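Local coordinates for nitrogenase molybdenum-iron protein beta chain (Clostridium pasteurianum, PDB 4WES) that forms, with the alpha chain, the molybdenum-iron component of nitrogenase, which reduces dinitrogen to ammonia, and shares in binding an [8Fe-7S] cluster, at residues 185-190 with 423-428; 337-342 with 382-387. All blocks are in the same frame, centred on the assembly; numbering follows the deposited sequence. Where two conformers were deposited one is given.

Interaction 1: residues 185-190 with 423-428; sequences REIKRL and PKVGYK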
loop_
_atom_site.group_PDB
_atom_site.type_symbol
_atom_site.label_atom_id
_atom_site.label_comp_id
_atom_site.label_asym_id
_atom_site.label_seq_id
_atom_site.Cartn_x
_atom_site.Cartn_y
_atom_site.Cartn_z
ATOM N N ARG B 185 18.956 -6.705 -8.968
ATOM C CA ARG B 185 18.435 -7.997 -9.392
ATOM C C ARG B 185 17.621 -7.889 -10.653
ATOM O O ARG B 185 17.725 -8.733 -11.550
ATOM C CB ARG B 185 17.574 -8.639 -8.302
ATOM C CG ARG B 185 18.369 -9.073 -7.081
ATOM C CD ARG B 185 17.459 -9.666 -6.036
ATOM N NE ARG B 185 18.121 -10.024 -4.791
ATOM C CZ ARG B 185 18.424 -11.239 -4.380
ATOM N NH1 ARG B 185 18.267 -12.273 -5.188
ATOM N NH2 ARG B 185 18.888 -11.436 -3.168
ATOM N N GLU B 186 16.803 -6.832 -10.760
ATOM C CA GLU B 186 15.965 -6.670 -11.951
ATOM C C GLU B 186 16.793 -6.387 -13.194
ATOM O O GLU B 186 16.502 -6.929 -14.275
ATOM C CB GLU B 186 14.935 -5.588 -11.707
ATOM C CG GLU B 186 14.031 -5.272 -12.891
ATOM C CD GLU B 186 13.194 -6.429 -13.422
ATOM O OE1 GLU B 186 13.110 -7.485 -12.770
ATOM O OE2 GLU B 186 12.636 -6.269 -14.532
ATOM N N ILE B 187 17.812 -5.546 -13.075
ATOM C CA ILE B 187 18.690 -5.275 -14.222
ATOM C C ILE B 187 19.395 -6.555 -14.666
ATOM O O ILE B 187 19.462 -6.835 -15.874
ATOM C CB ILE B 187 19.666 -4.133 -13.882
ATOM C CG1 ILE B 187 18.885 -2.819 -13.738
ATOM C CG2 ILE B 187 20.773 -4.019 -14.894
ATOM C CD1 ILE B 187 19.604 -1.783 -12.901
ATOM N N LYS B 188 19.879 -7.342 -13.705
ATOM C CA LYS B 188 20.513 -8.628 -14.043
ATOM C C LYS B 188 19.498 -9.543 -14.751
ATOM O O LYS B 188 19.835 -10.211 -15.747
ATOM C CB LYS B 188 21.114 -9.305 -12.816
ATOM C CG LYS B 188 22.316 -8.556 -12.252
ATOM C CD LYS B 188 23.078 -9.329 -11.213
ATOM C CE LYS B 188 22.258 -9.553 -9.978
ATOM N NZ LYS B 188 23.027 -10.346 -8.979
ATOM N N ARG B 189 18.280 -9.576 -14.240
ATOM C CA ARG B 189 17.246 -10.422 -14.813
ATOM C C ARG B 189 17.001 -10.059 -16.276
ATOM O O ARG B 189 16.809 -10.932 -17.144
ATOM C CB ARG B 189 15.956 -10.310 -13.993
ATOM C CG ARG B 189 14.914 -11.357 -14.369
ATOM C CD ARG B 189 13.554 -11.066 -13.739
ATOM N NE ARG B 189 12.947 -9.849 -14.255
ATOM C CZ ARG B 189 12.337 -9.763 -15.431
ATOM N NH1 ARG B 189 12.200 -10.838 -16.217
ATOM N NH2 ARG B 189 11.877 -8.610 -15.843
ATOM N N LEU B 190 17.005 -8.757 -16.582
ATOM C CA LEU B 190 16.800 -8.289 -17.943
ATOM C C LEU B 190 17.966 -8.666 -18.863
ATOM O O LEU B 190 17.741 -9.113 -19.997
ATOM C CB LEU B 190 16.536 -6.786 -17.948
ATOM C CG LEU B 190 15.202 -6.400 -17.300
ATOM C CD1 LEU B 190 15.100 -4.886 -17.129
ATOM C CD2 LEU B 190 14.036 -6.871 -18.132
ATOM N N PRO B 423 11.655 -3.902 -6.943
ATOM C CA PRO B 423 12.382 -3.003 -7.804
ATOM C C PRO B 423 11.527 -1.797 -8.167
ATOM O O PRO B 423 10.288 -1.908 -8.186
ATOM C CB PRO B 423 12.620 -3.849 -9.066
ATOM C CG PRO B 423 11.440 -4.770 -9.117
ATOM C CD PRO B 423 11.167 -5.092 -7.655
ATOM N N LYS B 424 12.193 -0.670 -8.459
ATOM C CA LYS B 424 11.591 0.460 -9.114
ATOM C C LYS B 424 11.961 0.581 -10.573
ATOM O O LYS B 424 11.337 1.366 -11.279
ATOM C CB LYS B 424 11.938 1.790 -8.379
ATOM C CG LYS B 424 13.444 2.165 -8.463
ATOM C CD LYS B 424 13.888 3.463 -7.783
ATOM C CE LYS B 424 15.129 3.282 -6.889
ATOM N NZ LYS B 424 15.269 4.420 -5.932
ATOM N N VAL B 425 12.990 -0.153 -11.000
ATOM C CA VAL B 425 13.467 -0.095 -12.369
ATOM C C VAL B 425 12.790 -1.130 -13.263
ATOM O O VAL B 425 12.183 -2.103 -12.794
ATOM C CB VAL B 425 14.998 -0.283 -12.431
ATOM C CG1 VAL B 425 15.703 0.819 -11.680
ATOM C CG2 VAL B 425 15.434 -1.678 -11.962
ATOM N N GLY B 426 12.949 -0.937 -14.558
ATOM C CA GLY B 426 12.397 -1.848 -15.535
ATOM C C GLY B 426 10.901 -1.714 -15.713
ATOM O O GLY B 426 10.236 -0.906 -15.065
ATOM N N TYR B 427 10.337 -2.501 -16.628
ATOM C CA TYR B 427 8.892 -2.521 -16.780
ATOM C C TYR B 427 8.238 -3.072 -15.525
ATOM O O TYR B 427 7.183 -2.560 -15.104
ATOM C CB TYR B 427 8.494 -3.316 -18.032
ATOM C CG TYR B 427 9.204 -2.839 -19.276
ATOM C CD1 TYR B 427 9.041 -1.546 -19.762
ATOM C CD2 TYR B 427 10.040 -3.681 -20.001
ATOM C CE1 TYR B 427 9.701 -1.087 -20.903
ATOM C CE2 TYR B 427 10.699 -3.244 -21.125
ATOM C CZ TYR B 427 10.530 -1.951 -21.584
ATOM O OH TYR B 427 11.208 -1.533 -22.697
ATOM N N LYS B 428 8.855 -4.065 -14.903
ATOM C CA LYS B 428 8.348 -4.650 -13.673
ATOM C C LYS B 428 8.256 -3.616 -12.540
ATOM O O LYS B 428 7.262 -3.521 -11.812
ATOM C CB LYS B 428 9.276 -5.793 -13.255
ATOM C CG LYS B 428 8.940 -6.526 -11.976
ATOM C CD LYS B 428 9.842 -7.711 -11.593
ATOM C CE LYS B 428 9.414 -8.206 -10.205
ATOM N NZ LYS B 428 10.352 -9.163 -9.542
HETATM O O HOH W 1 11.042 -5.282 -16.461
HETATM O O HOH W 2 13.381 -8.760 -10.370
#
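The carboxylate of E186 has the methylene chain of K428 over one side of its plane, with K428 CD 3.5 Å from E186 OE1 and K428 CB 3.6 Å from E186 OE2. Helix 181-193 packs here against the loop entering helix 426-448 of the nitrogenase component 1 fold. The two oxygens of E186 face the edge of the R189 guanidinium, which grips them side-on from one turn further along the same helix; E186 CD and one water lie at that edge, in the guanidinium plane. R189 NE bonds E186 OE1 (2.8 Å, N-H...O 176°), and R189 NH2 reaches OE2; both oxygens are met on the syn side. R189 NH2 also pairs with E295. With CG anti to the backbone N (chi1 177°), E186 CB and CG run past V425 in the opposite direction, and CB also meets P423 CB; the bend at chi2 (59°) then turns CD aside. I187 CG1 adds apolar contact with V425 CG2 (4.0 Å). Two waters also bind the buried carboxylate. One donates to OE1 and accepts from K428 NZ, whose charge may help stabilise the anion; the other, at the guanidinium edge, donates to E186 OE2 (2.7 Å) and accepts from the backbone K428 N (2.9 Å).

Interaction 2: residues 337-342 with 382-387; sequences IPKYVV and KNEGVD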
loop_
_atom_site.group_PDB
_atom_site.type_symbol
_atom_site.label_atom_id
_atom_site.label_comp_id
_atom_site.label_asym_id
_atom_site.label_seq_id
_atom_site.Cartn_x
_atom_site.Cartn_y
_atom_site.Cartn_z
ATOM N N ILE B 337 2.061 15.664 -13.451
ATOM C CA ILE B 337 2.858 16.869 -13.500
ATOM C C ILE B 337 3.918 16.860 -12.409
ATOM O O ILE B 337 3.573 16.896 -11.230
ATOM C CB ILE B 337 1.961 18.127 -13.315
ATOM C CG1 ILE B 337 0.936 18.226 -14.434
ATOM C CG2 ILE B 337 2.795 19.395 -13.241
ATOM C CD1 ILE B 337 -0.199 19.185 -14.151
ATOM N N PRO B 338 5.208 16.887 -12.776
ATOM C CA PRO B 338 6.243 17.149 -11.773
ATOM C C PRO B 338 6.186 18.618 -11.428
ATOM O O PRO B 338 6.628 19.467 -12.214
ATOM C CB PRO B 338 7.553 16.749 -12.488
ATOM C CG PRO B 338 7.141 16.017 -13.738
ATOM C CD PRO B 338 5.799 16.627 -14.097
ATOM N N LYS B 339 5.572 18.916 -10.289
ATOM C CA LYS B 339 5.271 20.277 -9.870
ATOM C C LYS B 339 6.434 20.884 -9.104
ATOM O O LYS B 339 6.821 22.022 -9.367
ATOM C CB LYS B 339 3.989 20.268 -9.055
ATOM C CG LYS B 339 3.600 21.601 -8.475
ATOM C CD LYS B 339 3.355 22.623 -9.535
ATOM C CE LYS B 339 2.724 23.851 -8.894
ATOM N NZ LYS B 339 2.388 24.810 -9.965
ATOM N N TYR B 340 6.942 20.139 -8.132
ATOM C CA TYR B 340 8.094 20.558 -7.303
ATOM C C TYR B 340 9.077 19.420 -7.393
ATOM O O TYR B 340 8.732 18.291 -7.091
ATOM C CB TYR B 340 7.709 20.810 -5.850
ATOM C CG TYR B 340 6.612 21.830 -5.662
ATOM C CD1 TYR B 340 6.593 23.031 -6.372
ATOM C CD2 TYR B 340 5.555 21.606 -4.791
ATOM C CE1 TYR B 340 5.569 23.939 -6.221
ATOM C CE2 TYR B 340 4.538 22.528 -4.620
ATOM C CZ TYR B 340 4.567 23.696 -5.340
ATOM O OH TYR B 340 3.550 24.623 -5.222
ATOM N N VAL B 341 10.309 19.712 -7.809
ATOM C CA VAL B 341 11.299 18.670 -8.126
ATOM C C VAL B 341 12.633 19.115 -7.532
ATOM O O VAL B 341 13.213 20.097 -8.001
ATOM C CB VAL B 341 11.416 18.424 -9.632
ATOM C CG1 VAL B 341 12.201 17.150 -9.868
ATOM C CG2 VAL B 341 10.063 18.330 -10.315
ATOM N N VAL B 342 13.115 18.383 -6.524
ATOM C CA VAL B 342 14.279 18.804 -5.759
ATOM C C VAL B 342 15.268 17.692 -5.538
ATOM O O VAL B 342 14.885 16.555 -5.236
ATOM C CB VAL B 342 13.828 19.394 -4.400
ATOM C CG1 VAL B 342 14.997 19.656 -3.465
ATOM C CG2 VAL B 342 13.055 20.674 -4.641
ATOM N N LYS B 382 2.821 24.878 0.825
ATOM C CA LYS B 382 1.906 25.774 1.528
ATOM C C LYS B 382 1.357 26.901 0.652
ATOM O O LYS B 382 0.303 27.477 0.958
ATOM C CB LYS B 382 2.592 26.394 2.748
ATOM C CG LYS B 382 2.890 25.401 3.852
ATOM C CD LYS B 382 3.675 26.061 4.971
ATOM C CE LYS B 382 3.834 25.108 6.126
ATOM N NZ LYS B 382 2.507 24.744 6.710
ATOM N N ASN B 383 2.098 27.237 -0.400
ATOM C CA ASN B 383 1.655 28.251 -1.350
ATOM C C ASN B 383 0.818 27.712 -2.488
ATOM O O ASN B 383 -0.094 28.401 -2.945
ATOM C CB ASN B 383 2.853 29.036 -1.852
ATOM C CG ASN B 383 3.375 29.984 -0.796
ATOM O OD1 ASN B 383 2.912 31.111 -0.713
ATOM N ND2 ASN B 383 4.309 29.533 0.019
ATOM N N GLU B 384 1.110 26.501 -2.952
ATOM C CA GLU B 384 0.245 25.828 -3.922
ATOM C C GLU B 384 0.391 24.319 -3.658
ATOM O O GLU B 384 1.498 23.769 -3.740
ATOM C CB GLU B 384 0.625 26.158 -5.367
ATOM C CG GLU B 384 -0.283 25.446 -6.356
ATOM C CD GLU B 384 0.086 25.656 -7.808
ATOM O OE1 GLU B 384 1.007 26.478 -8.100
ATOM O OE2 GLU B 384 -0.519 24.959 -8.679
ATOM N N GLY B 385 -0.711 23.686 -3.301
ATOM C CA GLY B 385 -0.696 22.303 -2.904
ATOM C C GLY B 385 -0.420 21.344 -4.042
ATOM O O GLY B 385 -0.486 21.687 -5.207
ATOM N N VAL B 386 -0.211 20.084 -3.656
ATOM C CA VAL B 386 0.006 18.990 -4.599
ATOM C C VAL B 386 -0.883 17.817 -4.272
ATOM O O VAL B 386 -1.544 17.789 -3.237
ATOM C CB VAL B 386 1.482 18.544 -4.633
ATOM C CG1 VAL B 386 2.387 19.683 -5.104
ATOM C CG2 VAL B 386 1.944 18.033 -3.278
ATOM N N ASP B 387 -0.944 16.878 -5.208
ATOM C CA ASP B 387 -1.776 15.695 -5.116
ATOM C C ASP B 387 -1.037 14.415 -4.683
ATOM O O ASP B 387 -1.660 13.405 -4.395
ATOM C CB ASP B 387 -2.452 15.444 -6.465
ATOM C CG ASP B 387 -3.253 16.614 -6.937
ATOM O OD1 ASP B 387 -4.160 17.041 -6.164
ATOM O OD2 ASP B 387 -3.000 17.156 -8.030
HETATM O O HOH W 3 3.573 27.464 -7.178
#
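K339 and Y340, consecutive residues at the break in strand 337-343, both reach E384 in the loop that leads from helix 374-383 to strand 388-391. The strands belong to a five-stranded parallel sheet of order 3-2-1-4-5 with helices packed against it, a Rossmann-like arrangement, and the contact ties an inner strand to the approach of the next one but one. The phenol and the amine serve different parts of the glutamate. E384 O lies at the edge of the Y340 ring, in its plane, and accepts from Y340 OH (2.7 Å), with a C=O...donor angle of 126° and the donor tilted 21° from the carbonyl plane. K339 NZ forms a salt bridge with E384 OE1 (2.9 Å), approaching from above the carboxylate plane, while the two side chains cross at about a right angle. The ammonium has a further acceptor in the backbone oxygen of G365. E384 OE1 also receives a hydrogen from a water, 2.9 Å away, that donates weakly to Y340 OH as well; the other oxygen, OE2, is paired with K314. K339 CG, anti to the backbone N (chi1 176°), sits over the centre of the Y340 ring, 3.7 Å above its plane. V386 CG1 approaches the ring obliquely, 3.6 Å from Y340 CE2, and V386 also packs on A316. With a lysine at each carboxylate oxygen, E384 is probably held as the anion, and its backbone carbonyl is separately fixed by the tyrosine.

In the fold
Along the chain, interaction 2 is nested inside the loop closed by interaction 1. Their centres are 29 Å apart and their nearest atoms about 12 Å, so they do not touch. Helix 321-333 offers a structural connection: its E323 pairs with K424 beside interaction 1, its I331 and I332 pack on P338, and its I324 and S328 on V341 of segment 337-342. Interaction 1 lies more centrally, about 14 Å from the chain centre against 24 Å, and has residues of the second beta subunit and the alpha chain within reach; no other chain touches interaction 2. Both are structural packing away from the cluster ligands C23, C48, C106 and S141 and from the iron sites.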